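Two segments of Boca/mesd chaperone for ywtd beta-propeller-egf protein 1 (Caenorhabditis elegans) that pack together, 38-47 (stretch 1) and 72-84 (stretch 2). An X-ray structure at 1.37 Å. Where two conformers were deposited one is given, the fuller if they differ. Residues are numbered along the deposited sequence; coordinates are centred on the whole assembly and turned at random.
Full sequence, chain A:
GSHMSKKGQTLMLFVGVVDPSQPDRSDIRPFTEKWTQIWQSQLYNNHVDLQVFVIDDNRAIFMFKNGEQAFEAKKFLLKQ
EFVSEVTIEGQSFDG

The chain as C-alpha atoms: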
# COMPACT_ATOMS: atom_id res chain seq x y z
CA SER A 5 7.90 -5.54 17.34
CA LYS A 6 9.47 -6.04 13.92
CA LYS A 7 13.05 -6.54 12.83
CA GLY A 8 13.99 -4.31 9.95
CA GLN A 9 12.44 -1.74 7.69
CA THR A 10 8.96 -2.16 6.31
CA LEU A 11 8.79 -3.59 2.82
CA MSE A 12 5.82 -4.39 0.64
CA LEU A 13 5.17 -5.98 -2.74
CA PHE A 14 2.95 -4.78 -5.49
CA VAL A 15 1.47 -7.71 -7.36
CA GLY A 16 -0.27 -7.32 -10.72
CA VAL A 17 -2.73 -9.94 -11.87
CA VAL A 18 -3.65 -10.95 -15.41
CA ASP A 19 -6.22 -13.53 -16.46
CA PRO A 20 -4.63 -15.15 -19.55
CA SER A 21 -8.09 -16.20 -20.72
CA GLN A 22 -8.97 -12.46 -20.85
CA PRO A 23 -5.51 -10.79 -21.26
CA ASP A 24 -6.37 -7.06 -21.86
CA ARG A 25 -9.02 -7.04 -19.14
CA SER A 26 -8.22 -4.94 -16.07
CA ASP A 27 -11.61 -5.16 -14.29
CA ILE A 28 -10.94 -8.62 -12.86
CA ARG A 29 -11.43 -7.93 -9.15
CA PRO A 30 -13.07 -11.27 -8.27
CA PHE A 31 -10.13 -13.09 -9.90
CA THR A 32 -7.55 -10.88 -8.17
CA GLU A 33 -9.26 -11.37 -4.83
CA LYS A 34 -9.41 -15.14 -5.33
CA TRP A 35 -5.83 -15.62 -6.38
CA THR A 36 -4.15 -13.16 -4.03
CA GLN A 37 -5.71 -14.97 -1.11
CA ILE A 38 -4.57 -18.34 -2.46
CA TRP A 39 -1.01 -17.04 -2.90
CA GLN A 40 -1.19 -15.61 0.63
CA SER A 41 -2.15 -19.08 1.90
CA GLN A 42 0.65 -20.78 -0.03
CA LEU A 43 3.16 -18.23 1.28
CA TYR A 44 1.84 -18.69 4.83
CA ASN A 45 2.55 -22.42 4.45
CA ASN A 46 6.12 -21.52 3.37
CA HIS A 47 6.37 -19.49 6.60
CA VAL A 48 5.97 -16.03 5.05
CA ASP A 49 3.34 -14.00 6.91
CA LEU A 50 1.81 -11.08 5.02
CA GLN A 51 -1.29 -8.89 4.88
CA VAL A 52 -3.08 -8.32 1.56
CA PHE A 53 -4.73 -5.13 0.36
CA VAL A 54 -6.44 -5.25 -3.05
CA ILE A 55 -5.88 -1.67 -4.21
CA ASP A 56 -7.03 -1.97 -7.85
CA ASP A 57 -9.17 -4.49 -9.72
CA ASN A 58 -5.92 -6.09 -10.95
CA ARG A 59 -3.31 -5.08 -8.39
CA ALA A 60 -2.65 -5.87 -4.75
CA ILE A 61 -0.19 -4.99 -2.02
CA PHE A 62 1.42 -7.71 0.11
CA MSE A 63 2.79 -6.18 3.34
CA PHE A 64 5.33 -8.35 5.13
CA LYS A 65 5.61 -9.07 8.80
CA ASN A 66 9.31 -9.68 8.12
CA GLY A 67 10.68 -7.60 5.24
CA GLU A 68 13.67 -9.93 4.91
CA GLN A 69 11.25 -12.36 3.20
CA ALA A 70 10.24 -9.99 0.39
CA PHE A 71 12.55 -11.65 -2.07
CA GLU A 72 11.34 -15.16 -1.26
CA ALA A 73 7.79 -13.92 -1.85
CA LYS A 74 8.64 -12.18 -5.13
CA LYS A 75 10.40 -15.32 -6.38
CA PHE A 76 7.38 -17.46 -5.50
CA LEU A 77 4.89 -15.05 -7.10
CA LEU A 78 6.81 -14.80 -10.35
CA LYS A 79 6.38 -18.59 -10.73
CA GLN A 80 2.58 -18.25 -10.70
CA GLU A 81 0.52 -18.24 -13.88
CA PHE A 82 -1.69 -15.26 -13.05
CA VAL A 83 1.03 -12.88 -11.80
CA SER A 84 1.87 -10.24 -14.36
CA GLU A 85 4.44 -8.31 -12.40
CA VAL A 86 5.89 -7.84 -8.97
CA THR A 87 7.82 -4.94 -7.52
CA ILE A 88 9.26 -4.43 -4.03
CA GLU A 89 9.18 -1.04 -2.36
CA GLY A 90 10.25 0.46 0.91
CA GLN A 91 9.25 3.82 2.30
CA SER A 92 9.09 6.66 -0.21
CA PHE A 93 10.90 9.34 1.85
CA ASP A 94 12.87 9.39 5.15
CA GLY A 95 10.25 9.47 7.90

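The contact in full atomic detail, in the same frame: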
# COMPACT_ATOMS: atom_id res chain seq x y z
N ILE A 38 -5.21 -17.04 -2.29
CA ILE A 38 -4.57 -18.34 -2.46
C ILE A 38 -3.06 -18.21 -2.33
O ILE A 38 -2.40 -19.00 -1.61
CB ILE A 38 -4.98 -19.02 -3.79
CG1 ILE A 38 -6.45 -19.44 -3.72
CG2 ILE A 38 -4.09 -20.22 -4.10
CD1 ILE A 38 -7.05 -19.75 -5.08
N TRP A 39 -2.46 -17.24 -3.02
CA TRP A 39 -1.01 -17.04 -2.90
C TRP A 39 -0.64 -16.71 -1.46
O TRP A 39 0.39 -17.19 -0.97
CB TRP A 39 -0.50 -15.98 -3.86
CG TRP A 39 -0.78 -16.32 -5.28
CD1 TRP A 39 -0.79 -17.57 -5.84
CD2 TRP A 39 -1.12 -15.40 -6.33
NE1 TRP A 39 -1.12 -17.47 -7.18
CE2 TRP A 39 -1.33 -16.16 -7.49
CE3 TRP A 39 -1.28 -14.02 -6.39
CZ2 TRP A 39 -1.68 -15.57 -8.70
CZ3 TRP A 39 -1.64 -13.44 -7.59
CH2 TRP A 39 -1.85 -14.22 -8.72
N GLN A 40 -1.44 -15.91 -0.78
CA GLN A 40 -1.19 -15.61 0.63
C GLN A 40 -1.17 -16.90 1.44
O GLN A 40 -0.31 -17.10 2.31
CB GLN A 40 -2.25 -14.66 1.16
CG GLN A 40 -2.14 -14.38 2.65
CD GLN A 40 -3.31 -13.59 3.16
OE1 GLN A 40 -4.45 -13.82 2.74
NE2 GLN A 40 -3.05 -12.68 4.08
N SER A 41 -2.12 -17.79 1.18
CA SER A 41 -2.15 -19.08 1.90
C SER A 41 -0.92 -19.93 1.61
O SER A 41 -0.29 -20.49 2.53
CB SER A 41 -3.39 -19.88 1.53
OG SER A 41 -4.57 -19.24 2.01
N GLN A 42 -0.53 -20.03 0.35
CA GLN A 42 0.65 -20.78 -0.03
C GLN A 42 1.91 -20.20 0.61
O GLN A 42 2.77 -20.94 1.14
CB GLN A 42 0.78 -20.85 -1.54
CG GLN A 42 -0.31 -21.63 -2.21
CD GLN A 42 -0.12 -21.61 -3.70
OE1 GLN A 42 -0.48 -20.66 -4.37
NE2 GLN A 42 0.57 -22.62 -4.22
N LEU A 43 2.03 -18.88 0.64
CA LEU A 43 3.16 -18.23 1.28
C LEU A 43 3.14 -18.45 2.78
O LEU A 43 4.20 -18.67 3.38
CB LEU A 43 3.21 -16.74 0.90
CG LEU A 43 3.80 -16.55 -0.50
CD1 LEU A 43 3.42 -15.19 -1.05
CD2 LEU A 43 5.31 -16.68 -0.50
N TYR A 44 1.96 -18.41 3.41
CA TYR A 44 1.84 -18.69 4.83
C TYR A 44 2.41 -20.09 5.09
O TYR A 44 3.15 -20.31 6.07
CB TYR A 44 0.37 -18.63 5.28
CG TYR A 44 0.25 -18.95 6.75
CD1 TYR A 44 0.22 -20.28 7.19
CD2 TYR A 44 0.27 -17.94 7.70
CE1 TYR A 44 0.16 -20.58 8.54
CE2 TYR A 44 0.21 -18.25 9.06
CZ TYR A 44 0.17 -19.56 9.44
OH TYR A 44 0.13 -19.84 10.81
N ASN A 45 2.09 -21.06 4.24
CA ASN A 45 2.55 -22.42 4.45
C ASN A 45 4.05 -22.59 4.21
O ASN A 45 4.64 -23.57 4.66
CB ASN A 45 1.71 -23.38 3.61
CG ASN A 45 0.27 -23.37 4.02
OD1 ASN A 45 -0.05 -23.12 5.18
ND2 ASN A 45 -0.63 -23.60 3.10
N ASN A 46 4.68 -21.62 3.55
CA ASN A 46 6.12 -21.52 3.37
C ASN A 46 6.73 -20.59 4.44
O ASN A 46 7.89 -20.20 4.34
CB ASN A 46 6.47 -20.96 1.99
CG ASN A 46 6.13 -21.89 0.89
OD1 ASN A 46 5.82 -23.05 1.12
ND2 ASN A 46 6.17 -21.38 -0.35
N HIS A 47 5.92 -20.24 5.44
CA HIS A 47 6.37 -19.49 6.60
C HIS A 47 6.65 -18.01 6.32
O HIS A 47 7.48 -17.40 6.98
CB HIS A 47 7.59 -20.21 7.21
CG HIS A 47 7.41 -21.69 7.23
ND1 HIS A 47 6.38 -22.28 7.92
CD2 HIS A 47 8.01 -22.68 6.52
CE1 HIS A 47 6.38 -23.58 7.69
NE2 HIS A 47 7.36 -23.85 6.84
N GLU A 72 11.92 -13.82 -1.18
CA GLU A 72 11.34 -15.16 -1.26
C GLU A 72 9.93 -15.05 -1.83
O GLU A 72 9.53 -15.85 -2.67
CB GLU A 72 11.31 -15.79 0.14
CG GLU A 72 10.62 -17.15 0.22
CD GLU A 72 10.58 -17.72 1.64
OE1 GLU A 72 11.13 -17.10 2.58
OE2 GLU A 72 9.97 -18.80 1.82
N ALA A 73 9.17 -14.06 -1.38
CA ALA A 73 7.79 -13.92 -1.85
C ALA A 73 7.74 -13.51 -3.31
O ALA A 73 6.93 -14.02 -4.05
CB ALA A 73 7.02 -12.92 -1.00
N LYS A 74 8.62 -12.58 -3.73
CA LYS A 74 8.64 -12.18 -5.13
C LYS A 74 8.99 -13.37 -6.02
O LYS A 74 8.39 -13.57 -7.05
CB LYS A 74 9.62 -11.01 -5.33
CG LYS A 74 9.83 -10.63 -6.77
CD LYS A 74 10.61 -9.33 -6.92
CE LYS A 74 10.85 -9.04 -8.38
NZ LYS A 74 11.65 -7.80 -8.57
N LYS A 75 9.99 -14.15 -5.61
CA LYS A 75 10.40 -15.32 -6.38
C LYS A 75 9.25 -16.29 -6.54
O LYS A 75 8.98 -16.78 -7.63
CB LYS A 75 11.60 -15.99 -5.69
CG LYS A 75 11.99 -17.34 -6.26
CD LYS A 75 13.19 -17.91 -5.50
N PHE A 76 8.54 -16.58 -5.45
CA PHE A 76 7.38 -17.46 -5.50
C PHE A 76 6.30 -16.92 -6.46
O PHE A 76 5.76 -17.63 -7.30
CB PHE A 76 6.76 -17.62 -4.11
CG PHE A 76 5.43 -18.32 -4.11
CD1 PHE A 76 5.36 -19.70 -4.09
CD2 PHE A 76 4.24 -17.60 -4.18
CE1 PHE A 76 4.13 -20.35 -4.10
CE2 PHE A 76 3.00 -18.25 -4.21
CZ PHE A 76 2.96 -19.63 -4.18
N LEU A 77 5.97 -15.63 -6.31
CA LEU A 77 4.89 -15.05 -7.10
C LEU A 77 5.20 -15.07 -8.59
O LEU A 77 4.33 -15.32 -9.41
CB LEU A 77 4.60 -13.63 -6.64
CG LEU A 77 3.88 -13.56 -5.30
CD1 LEU A 77 3.90 -12.13 -4.79
CD2 LEU A 77 2.45 -14.06 -5.41
N LEU A 78 6.46 -14.84 -8.95
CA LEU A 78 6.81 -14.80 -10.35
C LEU A 78 6.76 -16.19 -11.00
O LEU A 78 6.83 -16.29 -12.22
CB LEU A 78 8.15 -14.10 -10.56
CG LEU A 78 8.09 -12.58 -10.33
CD1 LEU A 78 9.49 -12.02 -10.37
CD2 LEU A 78 7.21 -11.91 -11.36
N LYS A 79 6.62 -17.24 -10.20
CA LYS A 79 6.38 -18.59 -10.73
C LYS A 79 4.89 -18.89 -11.00
O LYS A 79 4.54 -19.93 -11.53
CB LYS A 79 6.89 -19.66 -9.75
CG LYS A 79 8.40 -19.74 -9.65
CD LYS A 79 8.82 -20.71 -8.55
CE LYS A 79 10.33 -20.89 -8.55
NZ LYS A 79 10.81 -21.71 -7.40
N GLN A 80 4.00 -17.98 -10.61
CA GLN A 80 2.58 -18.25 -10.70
C GLN A 80 1.98 -17.74 -12.00
O GLN A 80 2.32 -16.66 -12.48
CB GLN A 80 1.85 -17.62 -9.49
CG GLN A 80 2.43 -17.98 -8.12
CD GLN A 80 2.67 -19.46 -7.95
OE1 GLN A 80 1.78 -20.27 -8.16
NE2 GLN A 80 3.88 -19.81 -7.57
N GLU A 81 1.07 -18.53 -12.56
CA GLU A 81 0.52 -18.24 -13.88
C GLU A 81 -0.14 -16.87 -14.00
O GLU A 81 -0.07 -16.22 -15.05
CB GLU A 81 -0.46 -19.32 -14.28
CG GLU A 81 -0.94 -19.18 -15.71
CD GLU A 81 -2.08 -20.12 -16.05
OE1 GLU A 81 -2.31 -21.12 -15.33
OE2 GLU A 81 -2.77 -19.83 -17.04
N PHE A 82 -0.84 -16.45 -12.96
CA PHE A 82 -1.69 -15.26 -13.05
C PHE A 82 -1.03 -13.98 -12.55
O PHE A 82 -1.68 -12.92 -12.48
CB PHE A 82 -3.00 -15.51 -12.29
CG PHE A 82 -3.75 -16.72 -12.79
CD1 PHE A 82 -3.75 -17.05 -14.13
CD2 PHE A 82 -4.47 -17.52 -11.91
CE1 PHE A 82 -4.43 -18.14 -14.60
CE2 PHE A 82 -5.14 -18.63 -12.38
CZ PHE A 82 -5.12 -18.93 -13.72
N VAL A 83 0.25 -14.04 -12.23
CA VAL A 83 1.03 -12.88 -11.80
C VAL A 83 1.66 -12.23 -12.99
O VAL A 83 2.38 -12.87 -13.75
CB VAL A 83 2.10 -13.30 -10.77
CG1 VAL A 83 3.11 -12.18 -10.55
CG2 VAL A 83 1.45 -13.69 -9.45
N SER A 84 1.37 -10.96 -13.20
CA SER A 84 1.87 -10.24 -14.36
C SER A 84 3.17 -9.51 -14.04
O SER A 84 4.06 -9.40 -14.88
CB SER A 84 0.81 -9.27 -14.83
OG SER A 84 0.48 -8.34 -13.81
O HOH W 1 -1.08 -19.97 -8.77
O HOH W 2 1.72 -22.97 -6.88
O HOH W 3 8.41 -19.26 -0.47
O HOH W 4 10.50 -19.14 4.53

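This is an apolar contact between a helix and a helix-plus-turn, centred on W39 and F76 and edged by polar side chains that meet through water, with no direct hydrogen bond from one stretch to the other. The helices 38-45 and 72-78 run at 129° to each other, their axes approaching to 11.1 Å.

W39 has the largest share of the contact. Its broad, flat indole suits the place because one face can be covered while the edge remains usable: V83 CG2 lies 3.7 Å from the centroid of the six-membered ring and Q80 CG 4.1 Å from that of the five-membered ring, both over the same face in CH-pi contacts. F82 CB meets the ring edge, 3.8 Å from W39 CZ2, and L77 CD2 reaches W39 CB at 3.8 Å. The type I turn from Q80 to V83 thus brings three side chains to one tryptophan.

F76 offers an apolar ring large enough to touch both W39 and, one helical turn on, L43: its CE2 lies 4.2 Å from W39 CD1 and its CD2 3.9 Å from L43 CG. Q42 OE1 approaches the ring edge, 3.6 Å from F76 CZ. A73 has only a methyl, and L43 CD2 lies nearer A73 CA (3.9 Å) than A73 CB (4.2 Å).

Polar groups collect at the margin. The amide of Q80 is used at both ends: NE2 donates to F76 O at 2.9 Å, tying the side chain back to the preceding helix, while OE1 accepts from two waters. One of these accepts from W39 NE1 (3.0 Å), satisfying the indole's single donor; the other accepts from Q42 NE2 (2.9 Å). Farther along, a third water accepts weakly from N46 ND2 (3.1 Å) and donates to E72 OE2 (2.8 Å).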